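Local atomic coordinates of conserved hypothetical exported protein (Bacteroides fragilis, PDB entry 4JJA), a protein that is of unknown function but may act as an exo-beta-N-acetylmuramidase on peptidoglycan fragments. Residues 151-156 / 168-173; 221-226 / 250-255. All coordinates share one frame; numbering follows the deposited sequence.

Contact 1 (151-156 / 168-173); sequences DGPILD and IPIVHG
Asp151 and Val171 pair through their backbones in both directions, and Asp151 has more of its surface buried by the contact than any other residue here. Asp151 N gives its hydrogen to Val171 O at 2.9 Å, lying in the carbonyl plane on a lone pair, and Val171 N returns a nearly straight bond to Asp151 O (172° at the hydrogen). Beside this pair the two CB atoms sit 4.2 Å apart, while the carboxylate of Asp151 leads away from Val171 to a salt bridge with Lys348 and hydrogen bonds with Trp351 NE1 and Ile302 N. Ile170 and Val171 both face Asp151, which makes this antiparallel bridge a classic beta bulge, set in the long loop between strand 136-140 and helix 176-185 of the Rossmann-like N-terminal region. Pro169 fills the next place: its CB rests 3.3 Å from Asp151 O and also borders Gly152 O, a buried oxygen for which the model holds no partner. From the same residue, the CA hydrogen points at Pro153 O (CA to O 3.4 Å). At Gly152 a CB would be jammed against the preceding carbonyl O at these backbone angles and would also clash with Ile170 CB. Ile170, its CG1 beside the backbone N and anti to the carbonyl carbon (chi1 -66°), lies side by side with Pro153, pointing the same way, and its CD1 meets Pro153 CD at 3.8 Å. Ile168, the residue with the second largest buried area, works through its main chain: its O accepts from Leu155 N at 3.1 Å, with the donor 45° above the carbonyl plane. Arg115 NH1 bonds to that same oxygen and to Pro153 O, while the Ile168 side chain turns from 151-156 to Phe358 of helix 352-362.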
loop_
_atom_site.group_PDB
_atom_site.type_symbol
_atom_site.label_atom_id
_atom_site.label_comp_id
_atom_site.label_asym_id
_atom_site.label_seq_id
_atom_site.Cartn_x
_atom_site.Cartn_y
_atom_site.Cartn_z
ATOM N N ASP A 151 4.784 6.578 10.786
ATOM C CA ASP A 151 4.309 7.955 10.915
ATOM C C ASP A 151 2.804 8.021 10.795
ATOM O O ASP A 151 2.146 7.202 10.164
ATOM C CB ASP A 151 4.966 8.830 9.822
ATOM C CG ASP A 151 5.228 10.253 10.238
ATOM O OD1 ASP A 151 4.918 10.628 11.367
ATOM O OD2 ASP A 151 5.775 10.979 9.352
ATOM N N GLY A 152 2.282 9.093 11.376
ATOM C CA GLY A 152 0.875 9.414 11.303
ATOM C C GLY A 152 0.077 8.853 12.482
ATOM O O GLY A 152 0.548 8.001 13.219
ATOM N N PRO A 153 -1.143 9.379 12.678
ATOM C CA PRO A 153 -2.001 8.866 13.716
ATOM C C PRO A 153 -2.336 7.395 13.519
ATOM O O PRO A 153 -2.499 6.953 12.374
ATOM C CB PRO A 153 -3.282 9.711 13.576
ATOM C CG PRO A 153 -3.017 10.750 12.651
ATOM C CD PRO A 153 -1.818 10.367 11.840
ATOM N N ILE A 154 -2.514 6.666 14.609
ATOM C CA ILE A 154 -3.138 5.349 14.538
ATOM C C ILE A 154 -4.598 5.548 14.154
ATOM O O ILE A 154 -5.273 6.415 14.691
ATOM C CB ILE A 154 -2.976 4.576 15.872
ATOM C CG1 ILE A 154 -1.465 4.256 16.162
ATOM C CG2 ILE A 154 -3.803 3.298 15.880
ATOM C CD1 ILE A 154 -1.146 3.740 17.572
ATOM N N LEU A 155 -5.097 4.700 13.267
ATOM C CA LEU A 155 -6.466 4.798 12.822
ATOM C C LEU A 155 -7.429 4.554 13.974
ATOM O O LEU A 155 -7.386 3.504 14.591
ATOM C CB LEU A 155 -6.729 3.786 11.730
ATOM C CG LEU A 155 -8.114 3.738 11.132
ATOM C CD1 LEU A 155 -8.561 5.056 10.549
ATOM C CD2 LEU A 155 -8.161 2.641 10.094
ATOM N N ASP A 156 -8.296 5.534 14.233
ATOM C CA ASP A 156 -9.420 5.386 15.149
ATOM C C ASP A 156 -10.419 4.473 14.478
ATOM O O ASP A 156 -10.812 4.686 13.344
ATOM C CB ASP A 156 -10.025 6.749 15.492
ATOM C CG ASP A 156 -11.060 6.700 16.608
ATOM O OD1 ASP A 156 -11.862 5.772 16.638
ATOM O OD2 ASP A 156 -11.047 7.675 17.401
ATOM N N ILE A 168 -3.522 0.882 12.746
ATOM C CA ILE A 168 -2.115 1.082 12.428
ATOM C C ILE A 168 -1.936 2.539 12.016
ATOM O O ILE A 168 -2.899 3.231 11.686
ATOM C CB ILE A 168 -1.605 0.081 11.361
ATOM C CG1 ILE A 168 -2.319 0.308 9.993
ATOM C CG2 ILE A 168 -1.750 -1.338 11.832
ATOM C CD1 ILE A 168 -1.876 -0.660 8.896
ATOM N N PRO A 169 -0.701 3.053 12.014
ATOM C CA PRO A 169 -0.429 4.408 11.558
ATOM C C PRO A 169 -0.584 4.525 10.035
ATOM O O PRO A 169 -0.812 3.527 9.347
ATOM C CB PRO A 169 1.035 4.666 12.005
ATOM C CG PRO A 169 1.316 3.614 13.069
ATOM C CD PRO A 169 0.518 2.417 12.528
ATOM N N ILE A 170 -0.490 5.740 9.519
ATOM C CA ILE A 170 -0.573 5.949 8.097
ATOM C C ILE A 170 0.558 5.210 7.394
ATOM O O ILE A 170 0.349 4.485 6.390
ATOM C CB ILE A 170 -0.584 7.467 7.743
ATOM C CG1 ILE A 170 -1.878 8.121 8.274
ATOM C CG2 ILE A 170 -0.434 7.711 6.259
ATOM C CD1 ILE A 170 -1.933 9.638 8.082
ATOM N N VAL A 171 1.790 5.443 7.864
ATOM C CA VAL A 171 2.996 4.769 7.363
ATOM C C VAL A 171 3.291 3.770 8.489
ATOM O O VAL A 171 3.735 4.157 9.576
ATOM C CB VAL A 171 4.129 5.781 7.129
ATOM C CG1 VAL A 171 5.440 4.993 6.802
ATOM C CG2 VAL A 171 3.789 6.805 6.050
ATOM N N HIS A 172 3.030 2.486 8.233
ATOM C CA HIS A 172 3.140 1.468 9.274
ATOM C C HIS A 172 4.549 0.869 9.386
ATOM O O HIS A 172 4.882 0.264 10.413
ATOM C CB HIS A 172 2.064 0.389 9.093
ATOM C CG HIS A 172 2.049 -0.209 7.728
ATOM N ND1 HIS A 172 3.044 -1.058 7.282
ATOM C CD2 HIS A 172 1.132 -0.116 6.733
ATOM C CE1 HIS A 172 2.719 -1.465 6.062
ATOM N NE2 HIS A 172 1.585 -0.863 5.692
ATOM N N GLY A 173 5.351 1.019 8.325
ATOM C CA GLY A 173 6.694 0.585 8.321
ATOM C C GLY A 173 6.973 -0.895 8.203
ATOM O O GLY A 173 8.092 -1.311 8.420
#

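Contact 2 (221-226 / 250-255); sequences LPNMKA and PFQVYG
The N-terminal cap of helix 224-233 is gripped here by the turn that leads into strand 253-256, chiefly through Asn223 and Gln252. Asn223 is the N-cap: with chi1 at 64° its CG lies between the backbone N and the carbonyl carbon, and OD1 accepts from Ala226 N at 2.9 Å. The other end of the same amide works across the contact, ND2 donating to Gln252 OE1 at 3.1 Å in a fairly straight bond (165° at the hydrogen). The two amides meet tip to tip with their planes 75° apart; the acceptor lies in the plane of Asn223, while ND2 stands above the carbonyl plane of Gln252. Gln252 in turn closes on its own turn, NE2 donating to Pro250 O at 3.0 Å, so both ends of its amide are held and its rotation is fixed. Its CG, beside the backbone N and anti to the carbonyl carbon, lies 3.9 Å from Ala226 N. Ala226 CB packs against both Pro250 O and Phe251 CB, 4.0 Å from the latter. Next to these polar bonds, Pro222 CD touches Pro250 CG at 3.7 Å, and Leu221 CD2 comes within 3.8 Å of Phe251 CD2. Lys225 crosses Gln252 at about a right angle and carries its NZ away to Leu292 O and a salt bridge with Asp294 of helix 294-300. The Phe251 ring goes on to meet Tyr230 edge-to-face and touches Ile233, both on helix 224-233, and the chain beyond Gln252 becomes an outer strand of the antiparallel sheet, beside strand 284-288.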
loop_
_atom_site.group_PDB
_atom_site.type_symbol
_atom_site.label_atom_id
_atom_site.label_comp_id
_atom_site.label_asym_id
_atom_site.label_seq_id
_atom_site.Cartn_x
_atom_site.Cartn_y
_atom_site.Cartn_z
ATOM N N LEU A 221 1.694 5.449 -9.634
ATOM C CA LEU A 221 2.909 5.441 -8.802
ATOM C C LEU A 221 4.064 4.990 -9.674
ATOM O O LEU A 221 4.602 3.880 -9.533
ATOM C CB LEU A 221 2.728 4.537 -7.562
ATOM C CG LEU A 221 1.711 5.035 -6.545
ATOM C CD1 LEU A 221 1.512 3.980 -5.455
ATOM C CD2 LEU A 221 2.170 6.367 -5.938
ATOM N N PRO A 222 4.453 5.847 -10.636
ATOM C CA PRO A 222 5.306 5.350 -11.702
ATOM C C PRO A 222 6.748 5.286 -11.314
ATOM O O PRO A 222 7.509 4.634 -12.061
ATOM C CB PRO A 222 5.115 6.379 -12.807
ATOM C CG PRO A 222 4.800 7.624 -12.063
ATOM C CD PRO A 222 3.890 7.169 -10.960
ATOM N N ASN A 223 7.159 6.007 -10.281
ATOM C CA ASN A 223 8.550 6.133 -9.895
ATOM C C ASN A 223 8.701 6.199 -8.361
ATOM O O ASN A 223 7.706 6.241 -7.623
ATOM C CB ASN A 223 9.237 7.313 -10.611
ATOM C CG ASN A 223 8.636 8.653 -10.236
ATOM O OD1 ASN A 223 7.940 8.754 -9.256
ATOM N ND2 ASN A 223 8.885 9.657 -11.020
HETATM N N MSE A 224 9.948 6.211 -7.897
HETATM C CA MSE A 224 10.179 6.223 -6.493
HETATM C C MSE A 224 9.844 7.572 -5.850
HETATM O O MSE A 224 9.437 7.610 -4.687
HETATM C CB MSE A 224 11.582 5.765 -6.128
HETATM C CG MSE A 224 11.837 4.289 -6.490
HETATM SE SE MSE A 224 10.562 3.098 -5.694
HETATM C CE MSE A 224 10.957 3.456 -3.846
ATOM N N LYS A 225 9.954 8.652 -6.583
ATOM C CA LYS A 225 9.596 9.943 -6.080
ATOM C C LYS A 225 8.115 9.957 -5.664
ATOM O O LYS A 225 7.752 10.428 -4.577
ATOM C CB LYS A 225 9.857 11.048 -7.114
ATOM C CG LYS A 225 10.020 12.414 -6.537
ATOM C CD LYS A 225 11.415 12.591 -5.898
ATOM C CE LYS A 225 12.544 12.722 -6.901
ATOM N NZ LYS A 225 13.796 12.609 -6.127
ATOM N N ALA A 226 7.271 9.418 -6.538
ATOM C CA ALA A 226 5.835 9.350 -6.269
ATOM C C ALA A 226 5.611 8.486 -5.027
ATOM O O ALA A 226 4.801 8.804 -4.182
ATOM C CB ALA A 226 5.121 8.747 -7.475
ATOM N N PRO A 250 2.281 12.287 -11.630
ATOM C CA PRO A 250 1.310 11.942 -10.581
ATOM C C PRO A 250 1.978 11.737 -9.244
ATOM O O PRO A 250 3.040 11.159 -9.131
ATOM C CB PRO A 250 0.672 10.659 -11.090
ATOM C CG PRO A 250 1.719 10.049 -11.935
ATOM C CD PRO A 250 2.425 11.220 -12.626
ATOM N N PHE A 251 1.315 12.250 -8.210
ATOM C CA PHE A 251 1.797 12.214 -6.831
ATOM C C PHE A 251 3.053 13.018 -6.597
ATOM O O PHE A 251 3.626 12.952 -5.513
ATOM C CB PHE A 251 1.911 10.803 -6.241
ATOM C CG PHE A 251 0.572 10.152 -6.021
ATOM C CD1 PHE A 251 -0.172 10.428 -4.899
ATOM C CD2 PHE A 251 0.041 9.321 -6.958
ATOM C CE1 PHE A 251 -1.405 9.860 -4.731
ATOM C CE2 PHE A 251 -1.178 8.758 -6.767
ATOM C CZ PHE A 251 -1.919 9.038 -5.686
ATOM N N GLN A 252 3.420 13.883 -7.552
ATOM C CA GLN A 252 4.645 14.664 -7.454
ATOM C C GLN A 252 4.415 16.153 -7.624
ATOM O O GLN A 252 5.350 16.931 -7.712
ATOM C CB GLN A 252 5.669 14.174 -8.475
ATOM C CG GLN A 252 6.107 12.724 -8.281
ATOM C CD GLN A 252 6.605 12.115 -9.558
ATOM O OE1 GLN A 252 7.786 12.287 -9.880
ATOM N NE2 GLN A 252 5.727 11.487 -10.329
ATOM N N VAL A 253 3.133 16.539 -7.714
ATOM C CA VAL A 253 2.668 17.920 -7.851
ATOM C C VAL A 253 1.380 18.081 -7.060
ATOM O O VAL A 253 0.726 17.069 -6.730
ATOM C CB VAL A 253 2.447 18.299 -9.344
ATOM C CG1 VAL A 253 3.670 18.059 -10.229
ATOM C CG2 VAL A 253 1.217 17.551 -9.883
ATOM N N TYR A 254 0.995 19.325 -6.802
ATOM C CA TYR A 254 -0.373 19.573 -6.354
ATOM C C TYR A 254 -0.843 20.902 -6.890
ATOM O O TYR A 254 -0.060 21.820 -7.071
ATOM C CB TYR A 254 -0.540 19.475 -4.835
ATOM C CG TYR A 254 0.165 20.514 -4.025
ATOM C CD1 TYR A 254 1.501 20.331 -3.641
ATOM C CD2 TYR A 254 -0.475 21.670 -3.611
ATOM C CE1 TYR A 254 2.133 21.259 -2.818
ATOM C CE2 TYR A 254 0.165 22.596 -2.824
ATOM C CZ TYR A 254 1.459 22.401 -2.420
ATOM O OH TYR A 254 2.110 23.325 -1.625
ATOM N N GLY A 255 -2.128 21.012 -7.191
ATOM C CA GLY A 255 -2.632 22.272 -7.692
ATOM C C GLY A 255 -4.127 22.220 -7.935
ATOM O O GLY A 255 -4.753 21.183 -7.835
#

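The two contacts follow each other along the chain, contact 1 closing before contact 2 opens; their centres lie 21 Å apart, and their nearest atoms are about 10 Å apart, without touching. Contact 1 folds the loop after strand 136-140 of the six-stranded parallel sheet back on itself, and is covered by the late helix 352-362. Contact 2 joins the start of helix 224-233 to the turn just before strand 253-256 of the three-stranded antiparallel sheet. They share no helix, strand or sheet. Both nonetheless bring together parts of the N-terminal and C-terminal family regions: contact 1 through outside partners such as Lys348 and Phe358, contact 2 through its own segments.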